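Local coordinates for hypothetical protein PA2201 (Pseudomonas aeruginosa, PDB 2FEF) that is of unknown function but probably acts as an immunity protein that neutralises a PoNe-type DNase toxin, at residues D176-D182 against A194-F199; G156-D160 against L284-A288. Numbering follows the deposited sequence.

Contact 1: residues D176-D182 against A194-F199; sequences DTDRLLD and ASEETF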
loop_
_atom_site.group_PDB
_atom_site.type_symbol
_atom_site.label_atom_id
_atom_site.label_comp_id
_atom_site.label_asym_id
_atom_site.label_seq_id
_atom_site.Cartn_x
_atom_site.Cartn_y
_atom_site.Cartn_z
ATOM N N ASP B 176 15.141 4.250 28.315
ATOM C CA ASP B 176 16.275 4.952 27.682
ATOM C C ASP B 176 15.798 6.364 27.289
ATOM O O ASP B 176 15.600 6.675 26.121
ATOM C CB ASP B 176 16.785 4.152 26.468
ATOM C CG ASP B 176 18.157 4.644 25.934
ATOM O OD1 ASP B 176 18.848 5.442 26.601
ATOM O OD2 ASP B 176 18.532 4.215 24.824
ATOM N N THR B 177 15.623 7.201 28.301
ATOM C CA THR B 177 15.076 8.522 28.146
ATOM C C THR B 177 16.177 9.537 28.466
ATOM O O THR B 177 17.103 9.223 29.239
ATOM C CB THR B 177 13.912 8.727 29.134
ATOM O OG1 THR B 177 14.321 8.294 30.440
ATOM C CG2 THR B 177 12.698 7.909 28.710
ATOM N N ASP B 178 16.082 10.725 27.861
ATOM C CA ASP B 178 16.979 11.840 28.152
ATOM C C ASP B 178 16.287 12.927 28.975
ATOM O O ASP B 178 15.179 12.709 29.470
ATOM C CB ASP B 178 17.604 12.398 26.853
ATOM C CG ASP B 178 16.633 13.223 26.011
ATOM O OD1 ASP B 178 15.386 13.101 26.157
ATOM O OD2 ASP B 178 17.136 13.992 25.152
ATOM N N ARG B 179 16.917 14.093 29.127
ATOM C CA ARG B 179 16.411 15.096 30.062
ATOM C C ARG B 179 14.978 15.523 29.723
ATOM O O ARG B 179 14.092 15.500 30.586
ATOM C CB ARG B 179 17.321 16.314 30.114
ATOM C CG ARG B 179 16.828 17.404 31.117
ATOM C CD ARG B 179 17.876 18.469 31.341
ATOM N NE ARG B 179 18.930 18.024 32.240
ATOM C CZ ARG B 179 19.989 18.762 32.576
ATOM N NH1 ARG B 179 20.137 19.975 32.062
ATOM N NH2 ARG B 179 20.902 18.281 33.421
ATOM N N LEU B 180 14.758 15.882 28.466
ATOM C CA LEU B 180 13.419 16.315 28.032
ATOM C C LEU B 180 12.358 15.225 28.227
ATOM O O LEU B 180 11.293 15.490 28.791
ATOM C CB LEU B 180 13.416 16.821 26.575
ATOM C CG LEU B 180 12.018 17.126 26.002
ATOM C CD1 LEU B 180 11.307 18.275 26.743
ATOM C CD2 LEU B 180 12.075 17.396 24.510
ATOM N N LEU B 181 12.650 14.008 27.785
ATOM C CA LEU B 181 11.672 12.923 27.948
ATOM C C LEU B 181 11.388 12.671 29.434
ATOM O O LEU B 181 10.230 12.403 29.808
ATOM C CB LEU B 181 12.123 11.616 27.252
ATOM C CG LEU B 181 12.230 11.645 25.714
ATOM C CD1 LEU B 181 12.767 10.291 25.144
ATOM C CD2 LEU B 181 10.904 12.124 25.030
ATOM N N ASP B 182 12.424 12.759 30.275
ATOM C CA ASP B 182 12.226 12.663 31.726
ATOM C C ASP B 182 11.329 13.774 32.301
ATOM O O ASP B 182 10.440 13.479 33.118
ATOM C CB ASP B 182 13.557 12.610 32.488
ATOM C CG ASP B 182 14.265 11.254 32.362
ATOM O OD1 ASP B 182 13.670 10.298 31.817
ATOM O OD2 ASP B 182 15.426 11.153 32.832
ATOM N N ALA B 194 15.997 13.943 36.835
ATOM C CA ALA B 194 16.026 13.763 35.386
ATOM C C ALA B 194 17.436 13.454 34.911
ATOM O O ALA B 194 18.415 13.857 35.548
ATOM C CB ALA B 194 15.478 15.006 34.672
ATOM N N SER B 195 17.521 12.747 33.786
ATOM C CA SER B 195 18.771 12.495 33.077
ATOM C C SER B 195 19.481 13.827 32.815
ATOM O O SER B 195 18.836 14.869 32.709
ATOM C CB SER B 195 18.457 11.808 31.743
ATOM O OG SER B 195 19.611 11.648 30.941
ATOM N N GLU B 196 20.806 13.786 32.722
ATOM C CA GLU B 196 21.578 14.981 32.375
ATOM C C GLU B 196 21.897 15.044 30.888
ATOM O O GLU B 196 22.436 16.048 30.417
ATOM C CB GLU B 196 22.881 15.033 33.172
ATOM C CG GLU B 196 22.679 15.143 34.674
ATOM C CD GLU B 196 23.979 15.172 35.423
ATOM O OE1 GLU B 196 25.047 15.034 34.776
ATOM O OE2 GLU B 196 23.934 15.331 36.662
ATOM N N GLU B 197 21.567 13.979 30.160
ATOM C CA GLU B 197 21.841 13.905 28.727
ATOM C C GLU B 197 20.770 14.597 27.888
ATOM O O GLU B 197 19.606 14.697 28.288
ATOM C CB GLU B 197 21.930 12.455 28.256
ATOM C CG GLU B 197 22.964 11.575 28.970
ATOM C CD GLU B 197 22.992 10.169 28.385
ATOM O OE1 GLU B 197 22.456 9.232 29.020
ATOM O OE2 GLU B 197 23.514 10.004 27.267
ATOM N N THR B 198 21.186 15.054 26.713
ATOM C CA THR B 198 20.264 15.456 25.643
ATOM C C THR B 198 20.670 14.656 24.390
ATOM O O THR B 198 21.775 14.842 23.859
ATOM C CB THR B 198 20.343 16.968 25.386
ATOM O OG1 THR B 198 19.944 17.681 26.569
ATOM C CG2 THR B 198 19.429 17.389 24.217
ATOM N N PHE B 199 19.792 13.759 23.942
ATOM C CA PHE B 199 20.110 12.891 22.816
ATOM C C PHE B 199 20.307 13.635 21.494
ATOM O O PHE B 199 21.090 13.201 20.658
ATOM C CB PHE B 199 19.073 11.771 22.661
ATOM C CG PHE B 199 19.018 10.818 23.841
ATOM C CD1 PHE B 199 20.069 10.747 24.762
ATOM C CD2 PHE B 199 17.909 10.005 24.035
ATOM C CE1 PHE B 199 20.001 9.885 25.856
ATOM C CE2 PHE B 199 17.847 9.123 25.108
ATOM C CZ PHE B 199 18.891 9.065 26.016
#

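Contact 2: residues G156-D160 against L284-A288; sequences GVLLD and LVDYA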
loop_
_atom_site.group_PDB
_atom_site.type_symbol
_atom_site.label_atom_id
_atom_site.label_comp_id
_atom_site.label_asym_id
_atom_site.label_seq_id
_atom_site.Cartn_x
_atom_site.Cartn_y
_atom_site.Cartn_z
ATOM N N GLY B 156 0.691 12.456 25.042
ATOM C CA GLY B 156 0.095 11.888 26.285
ATOM C C GLY B 156 -0.327 12.988 27.272
ATOM O O GLY B 156 -1.407 12.941 27.862
ATOM N N VAL B 157 0.571 13.916 27.518
ATOM C CA VAL B 157 0.316 15.073 28.378
ATOM C C VAL B 157 -0.774 16.004 27.788
ATOM O O VAL B 157 -1.723 16.418 28.475
ATOM C CB VAL B 157 1.636 15.875 28.595
ATOM C CG1 VAL B 157 1.345 17.179 29.372
ATOM C CG2 VAL B 157 2.695 15.053 29.361
ATOM N N LEU B 158 -0.643 16.329 26.513
ATOM C CA LEU B 158 -1.533 17.310 25.859
ATOM C C LEU B 158 -2.949 16.758 25.663
ATOM O O LEU B 158 -3.909 17.515 25.513
ATOM C CB LEU B 158 -0.923 17.745 24.508
ATOM C CG LEU B 158 0.225 18.768 24.640
ATOM C CD1 LEU B 158 0.957 18.893 23.368
ATOM C CD2 LEU B 158 -0.339 20.188 25.102
ATOM N N LEU B 159 -3.071 15.429 25.654
ATOM C CA LEU B 159 -4.382 14.819 25.482
ATOM C C LEU B 159 -4.944 14.169 26.736
ATOM O O LEU B 159 -5.914 13.417 26.658
ATOM C CB LEU B 159 -4.384 13.851 24.265
ATOM C CG LEU B 159 -3.980 14.508 22.936
ATOM C CD1 LEU B 159 -3.732 13.450 21.787
ATOM C CD2 LEU B 159 -4.993 15.639 22.514
ATOM N N ASP B 160 -4.368 14.488 27.888
ATOM C CA ASP B 160 -4.838 14.016 29.198
ATOM C C ASP B 160 -4.949 12.490 29.223
ATOM O O ASP B 160 -5.955 11.904 29.698
ATOM C CB ASP B 160 -6.146 14.729 29.653
ATOM C CG ASP B 160 -6.597 14.312 31.076
ATOM O OD1 ASP B 160 -5.748 14.239 32.002
ATOM O OD2 ASP B 160 -7.808 14.063 31.272
ATOM N N LEU B 284 -4.790 22.837 22.795
ATOM C CA LEU B 284 -4.612 21.558 23.450
ATOM C C LEU B 284 -4.164 21.709 24.883
ATOM O O LEU B 284 -4.574 20.911 25.746
ATOM C CB LEU B 284 -3.646 20.644 22.669
ATOM C CG LEU B 284 -4.165 20.253 21.284
ATOM C CD1 LEU B 284 -3.218 19.233 20.616
ATOM C CD2 LEU B 284 -5.598 19.635 21.405
ATOM N N VAL B 285 -3.336 22.725 25.146
ATOM C CA VAL B 285 -3.080 23.120 26.535
ATOM C C VAL B 285 -4.412 23.293 27.262
ATOM O O VAL B 285 -4.619 22.740 28.345
ATOM C CB VAL B 285 -2.178 24.372 26.618
ATOM C CG1 VAL B 285 -2.035 24.851 28.099
ATOM C CG2 VAL B 285 -0.787 24.060 25.966
ATOM N N ASP B 286 -5.326 24.057 26.655
ATOM C CA ASP B 286 -6.619 24.322 27.269
ATOM C C ASP B 286 -7.418 23.036 27.481
ATOM O O ASP B 286 -7.988 22.847 28.555
ATOM C CB ASP B 286 -7.410 25.354 26.439
ATOM C CG ASP B 286 -6.733 26.726 26.390
ATOM O OD1 ASP B 286 -5.884 27.023 27.277
ATOM O OD2 ASP B 286 -7.058 27.530 25.460
ATOM N N TYR B 287 -7.436 22.170 26.459
ATOM C CA TYR B 287 -8.136 20.885 26.481
ATOM C C TYR B 287 -7.653 19.996 27.627
ATOM O O TYR B 287 -8.473 19.489 28.407
ATOM C CB TYR B 287 -7.956 20.135 25.144
ATOM C CG TYR B 287 -8.465 18.722 25.160
ATOM C CD1 TYR B 287 -9.830 18.456 25.089
ATOM C CD2 TYR B 287 -7.587 17.637 25.276
ATOM C CE1 TYR B 287 -10.312 17.155 25.107
ATOM C CE2 TYR B 287 -8.071 16.334 25.290
ATOM C CZ TYR B 287 -9.440 16.107 25.235
ATOM O OH TYR B 287 -9.925 14.812 25.242
ATOM N N ALA B 288 -6.332 19.796 27.709
ATOM C CA ALA B 288 -5.738 18.957 28.747
ATOM C C ALA B 288 -6.047 19.509 30.165
ATOM O O ALA B 288 -6.392 18.743 31.070
ATOM C CB ALA B 288 -4.231 18.853 28.520
HETATM O O HOH W 1 -4.669 16.936 32.047
#

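Contact 1: residues D176-D182 against A194-F199
Arg179, Phe199 and Asp178 lose most surface where the start of helix 179-189 meets the loop that follows that helix. Asp178 is the N-cap. Asp178 OD1 accepts a weak capping bond from Leu181 N (3.3 Å) and a hydrogen bond from the hydroxyl of Tyr146, while Asp178 OD2 accepts from Phe199 N (2.9 Å). A short carboxylate suits this place because one oxygen can turn to the helix end and the other to the loop. The Phe199 ring lies flat against the same residue: Asp178 CB sits 3.4 Å from its centroid, almost on the ring normal, a CH-pi contact, and the ring edge faces Asp176 O. Arg179 ties the loop at two points, since Arg179 N donates to Glu197 O (2.9 Å) and Arg179 NE to Ser195 O (3.2 Å); its long side chain then continues to a salt bridge with Glu212. One turn on, Asp182 OD2 accepts from Ser195 N (2.8 Å) and Asp182 OD1 from Thr177 OG1 (2.5 Å). Ser195 OG folds the loop into an ST turn by accepting from Glu197 N (3.1 Å). Backbone amides of a coil without regular structure are thus met by aspartates, and the backbone and side-chain donors of Arg179 by loop carbonyls, so the loop is held in a defined path by directional polar bonds and one CH-pi contact.

Contact 2: residues G156-D160 against L284-A288
Three leucines in the mt rotamer pack where the end of helix 146-158 meets helix 282-292. Leu158 (chi1 m, chi2 t) starts sideways but brings CD2 to 4.1 Å from Leu284 CB and 4.0 Å from Val285 CG2. Leu159, also mt, has a CA-to-CB bond directed away, yet its CD2 returns to 4.2 Å from both Leu284 CD2 and Tyr287 CE2. Leu284, mt as well, points toward the helix end. The trans chi1 of Tyr287 sets its ring edge against Leu158 O, with CD2 3.7 Å from that oxygen. Ala288, small enough for close approach, puts CB 3.3 Å from Leu158 O. The helix finishes in a Schellman motif with Asp160, at positive phi, as C-prime residue; with chi1 trans, Asp160 turns OD1 to a water that donates to Asp160 OD1 (2.9 Å) and Ala288 O (2.7 Å), while OD2 pairs with Arg291. With no direct hydrogen bond between the segments, cohesion rests on apolar packing, supplemented by one water bridge at the polar margin.

Overall arrangement
Along the chain, contact 1 is nested within the long loop that contact 2 closes: 156-160 comes first, then 176-182 and 194-199, and finally 284-288. Their centres lie about 22 Å apart and their nearest atoms about 8 Å apart, without touching. Helix 146-158 relates the two: its last turn enters contact 2, while Tyr146, Leu150 and Leu153 pack on Leu180 and Leu181 beside contact 1. The first contact is local and at the surface; the second, its centre about 13 Å from the centre of the chain, joins segments far apart in sequence and lies beside helix 97-127. Together they tie one loop close to its own helix and bring the C-terminal helix 282-292 back onto the all-helical body.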